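Local structure of chorismate mutase protein (Bartonella henselae, 3RMI) at residues R37-I42 with V92-V97; Y61-L66 with F79-L84. The protein probably catalyses the rearrangement of chorismate to prephenate, a branch-point step of aromatic amino acid biosynthesis, working as an all-helical dimer. All coordinates share one frame; numbering follows the deposited sequence.

Contact 1 (R37-I42 with V92-V97). With MLT (D-malate), chain D; EDO (1,2-ethanediol), chain B.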
# COMPACT_ATOMS: atom_id res chain seq x y z
N ARG A 37 1.70 -13.81 0.03
CA ARG A 37 2.15 -15.17 0.11
C ARG A 37 2.34 -15.55 1.57
O ARG A 37 1.88 -16.60 1.98
CB ARG A 37 3.43 -15.40 -0.71
CG ARG A 37 3.10 -15.83 -2.13
CD ARG A 37 4.15 -15.42 -3.21
NE ARG A 37 5.37 -16.24 -3.15
CZ ARG A 37 5.59 -17.38 -3.80
NH1 ARG A 37 4.68 -17.91 -4.59
NH2 ARG A 37 6.76 -18.01 -3.65
N CYS A 38 2.93 -14.67 2.38
CA CYS A 38 3.12 -14.95 3.81
C CYS A 38 1.84 -15.00 4.56
O CYS A 38 1.61 -15.95 5.29
CB CYS A 38 4.00 -13.92 4.49
SG CYS A 38 5.68 -14.11 4.07
N THR A 39 0.99 -14.00 4.40
CA THR A 39 -0.25 -13.98 5.17
C THR A 39 -1.16 -15.11 4.76
O THR A 39 -2.03 -15.50 5.52
CB THR A 39 -1.03 -12.67 5.06
OG1 THR A 39 -1.30 -12.39 3.67
CG2 THR A 39 -0.26 -11.55 5.71
N GLN A 40 -1.01 -15.64 3.56
CA GLN A 40 -1.81 -16.79 3.15
C GLN A 40 -1.29 -18.06 3.78
O GLN A 40 -2.07 -18.97 4.07
CB GLN A 40 -1.87 -16.92 1.60
CG GLN A 40 -2.88 -15.94 0.96
CD GLN A 40 -2.67 -15.67 -0.57
OE1 GLN A 40 -2.03 -16.45 -1.29
NE2 GLN A 40 -3.23 -14.56 -1.05
N ALA A 41 0.03 -18.13 3.99
CA ALA A 41 0.60 -19.24 4.73
C ALA A 41 0.13 -19.15 6.20
O ALA A 41 -0.20 -20.16 6.79
CB ALA A 41 2.12 -19.27 4.60
N ILE A 42 0.01 -17.95 6.75
CA ILE A 42 -0.57 -17.77 8.09
C ILE A 42 -2.03 -18.19 8.08
O ILE A 42 -2.48 -18.86 9.00
CB ILE A 42 -0.43 -16.32 8.64
CG1 ILE A 42 1.05 -16.01 8.90
CG2 ILE A 42 -1.26 -16.13 9.95
CD1 ILE A 42 1.33 -14.55 9.31
N VAL A 92 -7.64 -10.22 6.72
CA VAL A 92 -8.64 -10.82 7.59
C VAL A 92 -9.71 -11.49 6.72
O VAL A 92 -10.12 -12.63 7.00
CB VAL A 92 -9.23 -9.77 8.57
CG1 VAL A 92 -10.56 -10.20 9.08
CG2 VAL A 92 -8.24 -9.50 9.72
N HIS A 93 -10.13 -10.81 5.66
CA HIS A 93 -10.98 -11.43 4.66
C HIS A 93 -10.36 -12.73 4.13
O HIS A 93 -11.04 -13.76 4.05
CB HIS A 93 -11.26 -10.49 3.47
CG HIS A 93 -12.08 -11.11 2.37
ND1 HIS A 93 -11.62 -11.28 1.08
CD2 HIS A 93 -13.33 -11.64 2.39
CE1 HIS A 93 -12.55 -11.87 0.35
NE2 HIS A 93 -13.60 -12.10 1.12
N GLN A 94 -9.09 -12.68 3.76
CA GLN A 94 -8.47 -13.86 3.17
C GLN A 94 -8.37 -15.01 4.16
O GLN A 94 -8.51 -16.18 3.78
CB GLN A 94 -7.09 -13.54 2.62
CG GLN A 94 -7.14 -13.04 1.19
CD GLN A 94 -5.74 -12.90 0.58
OE1 GLN A 94 -4.75 -13.44 1.11
NE2 GLN A 94 -5.66 -12.17 -0.53
N HIS A 95 -8.13 -14.68 5.42
CA HIS A 95 -8.09 -15.69 6.47
C HIS A 95 -9.43 -16.37 6.63
O HIS A 95 -9.50 -17.58 6.80
CB HIS A 95 -7.66 -15.05 7.80
CG HIS A 95 -6.19 -14.77 7.89
ND1 HIS A 95 -5.61 -14.22 9.01
CD2 HIS A 95 -5.19 -14.98 7.01
CE1 HIS A 95 -4.31 -14.10 8.81
NE2 HIS A 95 -4.03 -14.56 7.61
N GLU A 96 -10.50 -15.58 6.58
CA GLU A 96 -11.85 -16.13 6.67
C GLU A 96 -12.18 -17.00 5.45
O GLU A 96 -12.82 -18.05 5.60
CB GLU A 96 -12.88 -15.00 6.84
CG GLU A 96 -12.77 -14.28 8.20
CD GLU A 96 -13.61 -13.00 8.33
OE1 GLU A 96 -14.05 -12.42 7.29
OE2 GLU A 96 -13.80 -12.57 9.49
N VAL A 97 -11.75 -16.59 4.25
CA VAL A 97 -12.00 -17.38 3.03
C VAL A 97 -11.29 -18.74 3.07
O VAL A 97 -11.87 -19.77 2.72
CB VAL A 97 -11.64 -16.61 1.73
CG1 VAL A 97 -11.63 -17.55 0.51
CG2 VAL A 97 -12.65 -15.47 1.51
C1 MLT D . -1.88 -11.89 10.61
O1 MLT D . -2.25 -12.73 11.49
O2 MLT D . -2.80 -11.41 9.97
C2 MLT D . -0.44 -11.52 10.34
O3 MLT D . 0.18 -11.73 11.57
C3 MLT D . 0.04 -10.13 9.90
C4 MLT D . -0.96 -9.12 9.32
O4 MLT D . -2.00 -8.74 9.98
O5 MLT D . -0.75 -8.58 8.20
C1 EDO B . -3.15 -11.79 -3.97
O1 EDO B . -3.39 -11.68 -5.37
C2 EDO B . -3.64 -10.51 -3.30
O2 EDO B . -4.65 -10.84 -2.35
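Thr39 meets His95 through its backbone: the carbonyl O of Thr39 accepts a hydrogen bond from NE2 of His95 at 3.0 Å. The acceptor lies at the ring edge, close to the ring plane, but the N-H points at it only moderately straight, at 141°. CE1 of His95, next to the donor, comes within 3.3 Å of malate O2, which lies oblique to the ring. The methyl of Thr39, CG2, also faces the ligand, while its hydroxyl makes weak hydrogen bonds back to carbonyls of its own helix.

At Gln40, CG stands beside the backbone N and the extended chain beyond it carries the amide across to Gln94. NE2 of Gln40 donates a hydrogen bond to OE1 of Gln94 at 2.9 Å; the acceptor lies in the amide plane of Gln40, whereas the donor sits above the carbonyl plane of Gln94, and the two amides are twisted 49° apart. The contact joins helices 4-48 and 77-106, whose local segments run in the same general direction but cross at -42°, in the helical fold of type II chorismate mutases. As in related enzymes, each pocket is probably built mainly from one subunit and completed by the long helix of the other. Arg18 of the second subunit hydrogen-bonds the malate, as do Arg35, Lys46, Arg58 and Gln62.

One turn beyond Cys38, Ile42 sets CG2 3.8 Å from CE1 of His95, approaching the imidazole obliquely. The other branch of Ile42 ends in CD1, 3.7 Å from malate C2, so this residue touches both histidine and ligand, and Ile21 of the second subunit packs on it as well.

Contact 2 (Y61-L66 with F79-L84); sequences YQIKRL and FAEKFL. With MLT (D-malate), chain D.
Leu84 reaches across to helix 56-72 with one methyl, CD2, which lies against the backbone of Gln62 and Ile63 as much as against their side chains. CG of Leu84 is anti to the backbone N (chi1 179°). CD2 of Leu84 lies 3.5 Å from O of Gln62 and 3.8 Å from CG1 of Ile63. Leu66 comes at a slant to the same leucine nearer its root: CD2 of Leu66 touches CB of Leu84 at 4.0 Å and also approaches Ala80, whose small side chain points toward the opposing helix.

Ile63, slanted against both Glu81 and Leu84, divides its branches between them. CG1, beside the backbone N, faces Leu84; CG2 is anti to that N, and CG2 of Ile63 lies 3.7 Å from CD of Glu81. The glutamate is extended, and its methylene and carboxylate carbons both meet this methyl; its charge is answered by a salt bridge from OE1 to Arg67, with Lys85 a longer, weaker partner of OE2.

Helices 56-72 and 77-106 form an antiparallel helical hairpin here, their local axes 9.4 Å apart at 147°, within the all-helical chorismate mutase fold. The interface between these segments is chiefly apolar, and Asp25 of the second subunit packs on Leu84.

Gln62 belongs to both the packing and the pocket. CB of Gln62 rests on CD2 of Leu84 at 3.9 Å, whereas its extended chain carries the amide to the D-malate. There NE2 of Gln62 donates a nearly straight hydrogen bond (165°) to malate O4 at 2.9 Å, and OE1 of Gln62 lies 3.2 Å from malate C4.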
# COMPACT_ATOMS: atom_id res chain seq x y z
N TYR A 61 0.32 -4.48 17.96
CA TYR A 61 1.78 -4.41 17.83
C TYR A 61 2.18 -3.87 16.45
O TYR A 61 3.03 -3.00 16.33
CB TYR A 61 2.40 -5.81 18.08
CG TYR A 61 3.86 -5.93 17.69
CD1 TYR A 61 4.88 -5.45 18.53
CD2 TYR A 61 4.23 -6.49 16.47
CE1 TYR A 61 6.24 -5.55 18.16
CE2 TYR A 61 5.57 -6.58 16.09
CZ TYR A 61 6.57 -6.11 16.93
OH TYR A 61 7.88 -6.23 16.54
N GLN A 62 1.57 -4.40 15.41
CA GLN A 62 1.94 -4.03 14.04
C GLN A 62 1.70 -2.53 13.86
O GLN A 62 2.51 -1.84 13.27
CB GLN A 62 1.13 -4.81 13.01
CG GLN A 62 1.31 -6.33 12.93
CD GLN A 62 0.46 -6.93 11.83
OE1 GLN A 62 0.85 -6.92 10.67
NE2 GLN A 62 -0.72 -7.44 12.18
N ILE A 63 0.61 -2.02 14.41
CA ILE A 63 0.26 -0.62 14.28
C ILE A 63 1.22 0.27 15.07
O ILE A 63 1.70 1.27 14.52
CB ILE A 63 -1.20 -0.35 14.72
CG1 ILE A 63 -2.17 -0.89 13.68
CG2 ILE A 63 -1.44 1.15 14.91
CD1 ILE A 63 -3.62 -0.99 14.20
N LYS A 64 1.50 -0.05 16.35
CA LYS A 64 2.38 0.80 17.15
C LYS A 64 3.75 0.83 16.49
O LYS A 64 4.35 1.89 16.33
CB LYS A 64 2.47 0.40 18.66
N ARG A 65 4.22 -0.34 16.07
CA ARG A 65 5.54 -0.46 15.45
C ARG A 65 5.64 0.35 14.16
O ARG A 65 6.58 1.08 13.96
CB ARG A 65 5.83 -1.92 15.18
CG ARG A 65 7.17 -2.18 14.54
CD ARG A 65 7.26 -3.64 14.07
NE ARG A 65 8.35 -3.88 13.13
CZ ARG A 65 8.23 -3.86 11.80
NH1 ARG A 65 7.05 -3.62 11.16
NH2 ARG A 65 9.33 -4.12 11.09
N LEU A 66 4.64 0.25 13.31
CA LEU A 66 4.73 0.94 12.04
C LEU A 66 4.62 2.45 12.25
O LEU A 66 5.26 3.23 11.55
CB LEU A 66 3.67 0.42 11.05
CG LEU A 66 4.06 0.63 9.58
CD1 LEU A 66 5.35 -0.17 9.26
CD2 LEU A 66 2.92 0.23 8.65
N PHE A 79 -1.24 8.11 8.41
CA PHE A 79 -1.40 7.48 7.12
C PHE A 79 -0.77 6.10 7.09
O PHE A 79 -1.35 5.18 6.52
CB PHE A 79 -0.87 8.34 5.98
CG PHE A 79 -1.22 7.79 4.63
CD1 PHE A 79 -2.54 7.81 4.18
CD2 PHE A 79 -0.25 7.20 3.81
CE1 PHE A 79 -2.89 7.25 2.93
CE2 PHE A 79 -0.58 6.67 2.56
CZ PHE A 79 -1.90 6.69 2.12
N ALA A 80 0.40 5.94 7.71
CA ALA A 80 0.96 4.61 7.90
C ALA A 80 -0.09 3.66 8.50
O ALA A 80 -0.27 2.54 8.02
CB ALA A 80 2.22 4.66 8.79
N GLU A 81 -0.79 4.11 9.53
CA GLU A 81 -1.82 3.29 10.19
C GLU A 81 -2.99 3.00 9.28
O GLU A 81 -3.44 1.88 9.21
CB GLU A 81 -2.35 3.98 11.46
CG GLU A 81 -3.31 3.10 12.27
CD GLU A 81 -3.73 3.68 13.60
OE1 GLU A 81 -3.02 4.58 14.14
OE2 GLU A 81 -4.79 3.24 14.11
N LYS A 82 -3.49 4.03 8.61
CA LYS A 82 -4.57 3.89 7.63
C LYS A 82 -4.20 2.86 6.57
O LYS A 82 -5.02 2.02 6.17
CB LYS A 82 -4.84 5.25 6.96
CG LYS A 82 -6.27 5.47 6.49
CD LYS A 82 -6.55 6.89 5.92
CE LYS A 82 -7.90 6.91 5.11
NZ LYS A 82 -8.25 8.21 4.42
N PHE A 83 -2.95 2.92 6.11
CA PHE A 83 -2.44 2.00 5.09
C PHE A 83 -2.35 0.57 5.61
O PHE A 83 -2.82 -0.38 4.96
CB PHE A 83 -1.08 2.47 4.59
CG PHE A 83 -0.34 1.44 3.78
CD1 PHE A 83 -0.79 1.05 2.56
CD2 PHE A 83 0.80 0.83 4.27
CE1 PHE A 83 -0.11 0.08 1.83
CE2 PHE A 83 1.47 -0.12 3.54
CZ PHE A 83 1.00 -0.48 2.32
N LEU A 84 -1.77 0.39 6.78
CA LEU A 84 -1.69 -0.94 7.36
C LEU A 84 -3.09 -1.53 7.61
O LEU A 84 -3.33 -2.71 7.34
CB LEU A 84 -0.88 -0.90 8.64
CG LEU A 84 -0.68 -2.20 9.42
CD1 LEU A 84 0.08 -3.26 8.62
CD2 LEU A 84 0.04 -1.86 10.73
C1 MLT D . -1.88 -11.89 10.61
O1 MLT D . -2.25 -12.73 11.49
O2 MLT D . -2.80 -11.41 9.97
C2 MLT D . -0.44 -11.52 10.34
O3 MLT D . 0.18 -11.73 11.57
C3 MLT D . 0.04 -10.13 9.90
C4 MLT D . -0.96 -9.12 9.32
O4 MLT D . -2.00 -8.74 9.98
O5 MLT D . -0.75 -8.58 8.20

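Helix 77-106 is common to both contacts: its 79-84 segment packs on helix 56-72 in contact 2, and further along, its 92-97 segment meets helix 4-48 in contact 1. Contact 2 is nested in the loop of chain that contact 1 closes. Their centres are about 18 Å apart and their nearest atoms about 7 Å, so they do not touch directly. D-malate bridges them, with Gln62 of contact 2 hydrogen-bonded to the C4 carboxylate, while His95 of contact 1 lies near the C1 carboxylate and Ile42 near C2. The malate probably marks the active site, and both contacts also border the second subunit.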